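PDB 6JXG: beta-glucosidase from Chaetomella raphigera, which probably hydrolyses terminal, non-reducing beta-D-glucosyl residues to release beta-D-glucose, as a secreted family 3 glycoside hydrolase of cellulose breakdown. Local coordinates for residues A[140-143]-A[144-148]; A[291-295]-A[296-300]. All blocks are in the same frame, centred on the assembly; numbering follows the deposited sequence.

Interaction 1: residues A[140-143]-A[144-148]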
ATOM      1  N   ASN A 140       6.305   2.201   8.794  1.00 10.84           N
ATOM      2  CA  ASN A 140       5.575   1.725   9.955  1.00 11.31           C
ATOM      3  C   ASN A 140       5.136   0.264   9.764  1.00 10.63           C
ATOM      4  O   ASN A 140       5.105  -0.481  10.719  1.00 10.77           O
ATOM      5  CB  ASN A 140       4.360   2.616  10.277  1.00 11.12           C
ATOM      6  CG  ASN A 140       4.743   3.805  11.089  1.00 13.16           C
ATOM      7  OD1 ASN A 140       4.944   3.708  12.305  1.00 13.80           O
ATOM      8  ND2 ASN A 140       4.872   4.942  10.425  1.00 16.37           N
ATOM      9  N   THR A 141       4.751  -0.118   8.545  1.00 10.03           N
ATOM     10  CA  THR A 141       4.389  -1.534   8.281  1.00  9.49           C
ATOM     11  C   THR A 141       5.576  -2.508   8.470  1.00 10.00           C
ATOM     12  O   THR A 141       5.475  -3.540   9.103  1.00 12.11           O
ATOM     13  CB  THR A 141       3.837  -1.695   6.853  1.00  9.36           C
ATOM     14  OG1 THR A 141       2.681  -0.818   6.676  1.00  9.30           O
ATOM     15  CG2 THR A 141       3.458  -3.126   6.639  1.00  9.33           C
ATOM     16  N   ILE A 142       6.716  -2.151   7.927  1.00  9.45           N
ATOM     17  CA  ILE A 142       7.916  -2.944   8.025  1.00 10.11           C
ATOM     18  C   ILE A 142       8.360  -3.039   9.476  1.00 10.35           C
ATOM     19  O   ILE A 142       8.749  -4.108   9.938  1.00 11.09           O
ATOM     20  CB  ILE A 142       8.994  -2.364   7.173  1.00 10.72           C
ATOM     21  CG1 ILE A 142       8.616  -2.665   5.727  1.00 11.24           C
ATOM     22  CG2 ILE A 142      10.387  -2.942   7.485  1.00 10.83           C
ATOM     23  CD1 ILE A 142       9.377  -1.812   4.768  1.00 12.72           C
ATOM     24  N   THR A 143       8.333  -1.935  10.180  1.00 11.25           N
ATOM     25  CA  THR A 143       8.813  -1.964  11.589  1.00 11.21           C
ATOM     26  C   THR A 143       7.887  -2.892  12.397  1.00 10.23           C
ATOM     27  O   THR A 143       8.354  -3.641  13.262  1.00 10.53           O
ATOM     28  CB  THR A 143       8.875  -0.564  12.186  1.00 11.24           C
ATOM     29  OG1 THR A 143       9.749   0.244  11.388  1.00 11.80           O
ATOM     30  CG2 THR A 143       9.380  -0.674  13.584  1.00 12.87           C
ATOM     31  N   GLY A 144       6.598  -2.835  12.152  1.00  9.49           N
ATOM     32  CA  GLY A 144       5.663  -3.740  12.766  1.00  9.60           C
ATOM     33  C   GLY A 144       5.962  -5.189  12.467  1.00 10.57           C
ATOM     34  O   GLY A 144       6.013  -6.052  13.357  1.00 11.55           O
ATOM     35  N   MET A 145       6.037  -5.501  11.193  1.00 11.10           N
ATOM     36  CA  MET A 145       6.260  -6.862  10.754  1.00 10.12           C
ATOM     37  C   MET A 145       7.533  -7.461  11.361  1.00 10.68           C
ATOM     38  O   MET A 145       7.524  -8.585  11.922  1.00  9.95           O
ATOM     39  CB  MET A 145       6.383  -6.883   9.239  1.00 10.52           C
ATOM     40  CG  MET A 145       5.070  -6.703   8.502  1.00 10.02           C
ATOM     41  SD  MET A 145       5.241  -6.513   6.700  1.00 10.36           S
ATOM     42  CE  MET A 145       5.595  -8.187   6.161  1.00  9.63           C
ATOM     43  N   GLN A 146       8.606  -6.707  11.240  1.00 10.06           N
ATOM     44  CA  GLN A 146       9.910  -7.175  11.698  1.00 10.72           C
ATOM     45  C   GLN A 146      10.038  -7.145  13.239  1.00 11.59           C
ATOM     46  O   GLN A 146      10.710  -8.015  13.816  1.00 10.68           O
ATOM     47  CB  GLN A 146      11.034  -6.448  10.982  1.00  9.74           C
ATOM     48  CG  GLN A 146      10.920  -6.653   9.467  1.00  9.62           C
ATOM     49  CD  GLN A 146      12.123  -6.337   8.651  1.00 10.37           C
ATOM     50  OE1 GLN A 146      12.195  -6.728   7.469  1.00 10.48           O
ATOM     51  NE2 GLN A 146      13.042  -5.576   9.192  1.00 10.87           N
ATOM     52  N   ASP A 147       9.328  -6.246  13.896  1.00 11.19           N
ATOM     53  CA  ASP A 147       9.244  -6.331  15.356  1.00 12.88           C
ATOM     54  C   ASP A 147       8.593  -7.677  15.779  1.00 13.00           C
ATOM     55  O   ASP A 147       8.976  -8.191  16.805  1.00 11.63           O
ATOM     56  CB  ASP A 147       8.435  -5.154  15.960  1.00 13.58           C
ATOM     57  CG  ASP A 147       9.187  -3.855  16.018  1.00 14.01           C
ATOM     58  OD1 ASP A 147      10.409  -3.801  15.755  1.00 13.00           O
ATOM     59  OD2 ASP A 147       8.513  -2.843  16.381  1.00 13.75           O
ATOM     60  N   ALA A 148       7.639  -8.232  15.000  1.00 12.24           N
ATOM     61  CA  ALA A 148       7.030  -9.535  15.243  1.00 11.78           C
ATOM     62  C   ALA A 148       7.914 -10.676  14.925  1.00 11.92           C
ATOM     63  O   ALA A 148       7.553 -11.789  15.206  1.00 13.45           O
ATOM     64  CB  ALA A 148       5.718  -9.692  14.443  1.00 12.23           C
TER
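Thr141 and Met145, one helical turn apart, are joined by both backbone and side chain near the C-terminal end of helix 131-147. The backbone bonds come first. Met145 N donates to Thr141 O over 2.9 Å in a nearly straight bond. Gln146 N reaches Ile142 O in the same way, and the bond from Gly144 N to Asn140 O is longer, 3.1 Å.

Side-chain contacts run alongside these bonds, between groups that point the same way. The methyl CG2 of Thr141 lies 3.8 Å from Met145 SD. Thr141 OG1 lies beside the backbone N (chi1 -57°), where it bonds Ala137 O within the helix, and this leaves CG2 anti to that N and facing Met145. Met145 is bent at chi3, and its flexible thioether suits a buried side that also meets Ala152 of strand 151-157. Next round the helix, Ile142 CG2 lies 4.0 Å from Gln146 CD, against the amide carbon of an extended chain. Thr143 CG2 lies beside the carboxylate, 3.6 Å from Asp147 OD2, toward the more exposed side.

The polar ends find their partners beyond the turn. Gln146 OE1 accepts from the backbone N of both Ala152 and Ala195 while NE2 donates to Asn193 O, so a glutamine, which can do both, ties the helix to strand 151-157 and to the chain just before strand 196-199. Asp147 OD2 bonds Tyr88 OH of helix 84-100, and Thr143 OG1 bonds Ser139 O. Three bonds grip the Gln146 amide and would hold its plane against rotation; the chemistry thus implies a helix end whose apolar side is packed on Ala152 of strand 151-157 and whose last long polar side chain is fixed by main-chain groups.

Interaction 2: residues A[291-295]-A[296-300]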
ATOM      1  N   SER A 291      20.125 -11.057   6.802  1.00 12.37           N
ATOM      2  CA  SER A 291      18.730 -10.712   7.035  1.00 11.82           C
ATOM      3  C   SER A 291      18.032 -11.694   7.991  1.00 12.01           C
ATOM      4  O   SER A 291      17.263 -11.313   8.886  1.00 12.55           O
ATOM      5  CB  SER A 291      18.024 -10.676   5.680  1.00 12.38           C
ATOM      6  OG  SER A 291      18.375  -9.446   4.981  1.00 11.33           O
ATOM      7  N   TRP A 292      18.348 -12.964   7.818  1.00 11.77           N
ATOM      8  CA  TRP A 292      17.933 -14.051   8.732  1.00 12.17           C
ATOM      9  C   TRP A 292      18.342 -13.801  10.179  1.00 11.70           C
ATOM     10  O   TRP A 292      17.492 -13.822  11.109  1.00 10.29           O
ATOM     11  CB  TRP A 292      18.499 -15.383   8.203  1.00 12.43           C
ATOM     12  CG  TRP A 292      18.054 -16.642   8.894  1.00 13.42           C
ATOM     13  CD1 TRP A 292      16.783 -17.106   8.972  1.00 13.24           C
ATOM     14  CD2 TRP A 292      18.880 -17.629   9.528  1.00 13.40           C
ATOM     15  NE1 TRP A 292      16.757 -18.302   9.636  1.00 14.83           N
ATOM     16  CE2 TRP A 292      18.032 -18.651   9.963  1.00 13.87           C
ATOM     17  CE3 TRP A 292      20.262 -17.791   9.681  1.00 13.99           C
ATOM     18  CZ2 TRP A 292      18.470 -19.744  10.600  1.00 13.71           C
ATOM     19  CZ3 TRP A 292      20.700 -18.906  10.340  1.00 14.67           C
ATOM     20  CH2 TRP A 292      19.792 -19.871  10.786  1.00 14.63           C
ATOM     21  N   TYR A 293      19.630 -13.532  10.354  1.00 11.19           N
ATOM     22  CA  TYR A 293      20.170 -13.213  11.677  1.00 12.74           C
ATOM     23  C   TYR A 293      19.661 -11.875  12.171  1.00 13.23           C
ATOM     24  O   TYR A 293      19.383 -11.740  13.355  1.00 14.68           O
ATOM     25  CB  TYR A 293      21.679 -13.150  11.655  1.00 11.85           C
ATOM     26  CG  TYR A 293      22.370 -14.479  11.539  1.00 11.78           C
ATOM     27  CD1 TYR A 293      22.220 -15.419  12.539  1.00 11.78           C
ATOM     28  CD2 TYR A 293      23.189 -14.791  10.473  1.00 11.88           C
ATOM     29  CE1 TYR A 293      22.832 -16.627  12.483  1.00 12.85           C
ATOM     30  CE2 TYR A 293      23.837 -16.036  10.417  1.00 12.91           C
ATOM     31  CZ  TYR A 293      23.633 -16.933  11.460  1.00 14.64           C
ATOM     32  OH  TYR A 293      24.191 -18.206  11.469  1.00 16.72           O
ATOM     33  N   PHE A 294      19.541 -10.886  11.268  1.00 13.82           N
ATOM     34  CA  PHE A 294      19.103  -9.532  11.659  1.00 14.13           C
ATOM     35  C   PHE A 294      17.762  -9.495  12.378  1.00 13.59           C
ATOM     36  O   PHE A 294      17.645  -8.871  13.409  1.00 12.68           O
ATOM     37  CB  PHE A 294      19.069  -8.570  10.447  1.00 13.45           C
ATOM     38  CG  PHE A 294      18.696  -7.169  10.820  1.00 13.45           C
ATOM     39  CD1 PHE A 294      17.371  -6.759  10.822  1.00 13.98           C
ATOM     40  CD2 PHE A 294      19.654  -6.305  11.253  1.00 14.53           C
ATOM     41  CE1 PHE A 294      16.992  -5.476  11.230  1.00 13.18           C
ATOM     42  CE2 PHE A 294      19.317  -4.992  11.596  1.00 14.82           C
ATOM     43  CZ  PHE A 294      17.942  -4.592  11.597  1.00 14.88           C
ATOM     44  N   VAL A 295      16.776 -10.204  11.872  1.00 15.31           N
ATOM     45  CA  VAL A 295      15.507 -10.330  12.572  1.00 16.04           C
ATOM     46  C   VAL A 295      15.435 -11.465  13.614  1.00 16.03           C
ATOM     47  O   VAL A 295      14.379 -11.638  14.183  1.00 17.29           O
ATOM     48  CB  VAL A 295      14.279 -10.380  11.625  1.00 18.49           C
ATOM     49  CG1 VAL A 295      14.415  -9.327  10.535  1.00 18.71           C
ATOM     50  CG2 VAL A 295      14.080 -11.707  11.004  1.00 19.22           C
ATOM     51  N   GLY A 296      16.542 -12.192  13.839  1.00 14.68           N
ATOM     52  CA  GLY A 296      16.666 -13.205  14.903  1.00 14.93           C
ATOM     53  C   GLY A 296      15.999 -14.536  14.619  1.00 13.99           C
ATOM     54  O   GLY A 296      15.593 -15.242  15.561  1.00 12.93           O
ATOM     55  N   GLN A 297      15.907 -14.937  13.369  1.00 12.88           N
ATOM     56  CA  GLN A 297      15.206 -16.162  13.060  1.00 13.39           C
ATOM     57  C   GLN A 297      16.046 -17.469  13.280  1.00 14.12           C
ATOM     58  O   GLN A 297      15.546 -18.603  13.074  1.00 14.15           O
ATOM     59  CB  GLN A 297      14.675 -16.172  11.641  1.00 14.29           C
ATOM     60  CG  GLN A 297      13.595 -15.115  11.436  1.00 14.16           C
ATOM     61  CD  GLN A 297      13.008 -15.121  10.074  1.00 12.80           C
ATOM     62  OE1 GLN A 297      13.519 -15.730   9.146  1.00 12.94           O
ATOM     63  NE2 GLN A 297      11.936 -14.401   9.938  1.00 13.65           N
ATOM     64  N   ASP A 298      17.303 -17.290  13.638  1.00 16.71           N
ATOM     65  CA  ASP A 298      18.232 -18.396  13.753  1.00 16.65           C
ATOM     66  C   ASP A 298      18.064 -19.139  15.043  1.00 22.37           C
ATOM     67  O   ASP A 298      18.627 -20.247  15.147  1.00 20.08           O
ATOM     68  CB  ASP A 298      19.690 -17.882  13.678  1.00 16.70           C
ATOM     69  CG  ASP A 298      19.989 -16.892  14.695  1.00 16.61           C
ATOM     70  OD1 ASP A 298      20.968 -17.083  15.447  1.00 16.59           O
ATOM     71  OD2 ASP A 298      19.263 -15.881  14.780  1.00 16.43           O
ATOM     72  N   GLN A 299      17.351 -18.554  16.012  1.00 23.71           N
ATOM     73  CA  GLN A 299      17.043 -19.231  17.287  1.00 30.92           C
ATOM     74  C   GLN A 299      15.539 -19.278  17.480  1.00 26.25           C
ATOM     75  O   GLN A 299      14.909 -18.217  17.538  1.00 26.75           O
ATOM     76  CB  GLN A 299      17.591 -18.498  18.543  1.00 36.41           C
ATOM     77  CG  GLN A 299      18.786 -17.530  18.424  1.00 48.96           C
ATOM     78  CD  GLN A 299      18.428 -16.013  18.386  1.00 53.55           C
ATOM     79  OE1 GLN A 299      17.324 -15.608  17.976  1.00 54.88           O
ATOM     80  NE2 GLN A 299      19.389 -15.174  18.790  1.00 54.66           N
ATOM     81  N   GLY A 300      14.991 -20.477  17.596  1.00 23.82           N
ATOM     82  CA  GLY A 300      13.674 -20.664  18.187  1.00 25.52           C
ATOM     83  C   GLY A 300      12.530 -20.222  17.275  1.00 24.64           C
ATOM     84  O   GLY A 300      11.432 -19.901  17.761  1.00 26.66           O
TER
HETATM   85  O   HOH W   1      14.366 -19.722  10.784  1.00 11.15           O
HETATM   86  O   HOH W   2      20.308 -13.423  15.416  1.00 16.22           O
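Trp292 spreads its indole beneath the chain that leaves helix 278-294, and Asp298 lies over one face of it. Asp298 CB sits 3.6 Å from the centroid of the six-membered ring, only 17° off the normal, a CH-pi contact. Trp292 CG is anti to the backbone N (chi1 -173°), which swings the indole forward past the helix end to receive it. Beside this, Gln297 CB lies 3.5 Å from Trp292 CD1, and Gln297 CG packs at the same 3.5 Å against Val295 CG2. Gln297 is buried, and its NE2 donates to Asn104 O and Gly149 O, so an amide suits a place where backbone carbonyls need a donor. At the indole edge, in the ring plane, a water accepts from Trp292 NE1 and donates to Gln297 O.

The flank of Tyr293 is wetter. Its ring presents an edge to the carboxylate of Asp298: Tyr293 CD1 lies 3.4 Å from Asp298 CG, and the ring and carboxylate planes are 70° apart. Another water donates to both Tyr293 O and Asp298 OD2, bridging the helix end to the aspartate.

Two backbone bonds close the turn: Gln297 N reaches Trp292 O over 3.0 Å, and Gly296 N meets Tyr293 O at 2.9 Å from above the carbonyl plane. Gly296 adopts positive phi, which favours glycine, and a CB there would clash with Val295 O. Helix termination by a glycine with these bonds back into the last turn is a Schellman motif, followed directly by a type I beta turn from Gly296 to Gln299.

Interaction 1 comes first along the chain, on helix 131-147 just before strand 151-157; interaction 2 follows where helix 278-294 gives way to the loop leading to helix 323-332. Their centres are about 14 Å apart, on the same side of the chain's centre, and they touch where Gln146 CD packs 4.2 Å from Val295 CG1. Both helix ends gather round strand 151-157: residues 140-148 reach Ala152, residues 291-297 reach Gln151. Ala195 joins them too, since its O accepts from Ser291 OG of interaction 2. Two helices distant in sequence are thereby tied to the same strand region of the TIM-barrel-type N-terminal domain.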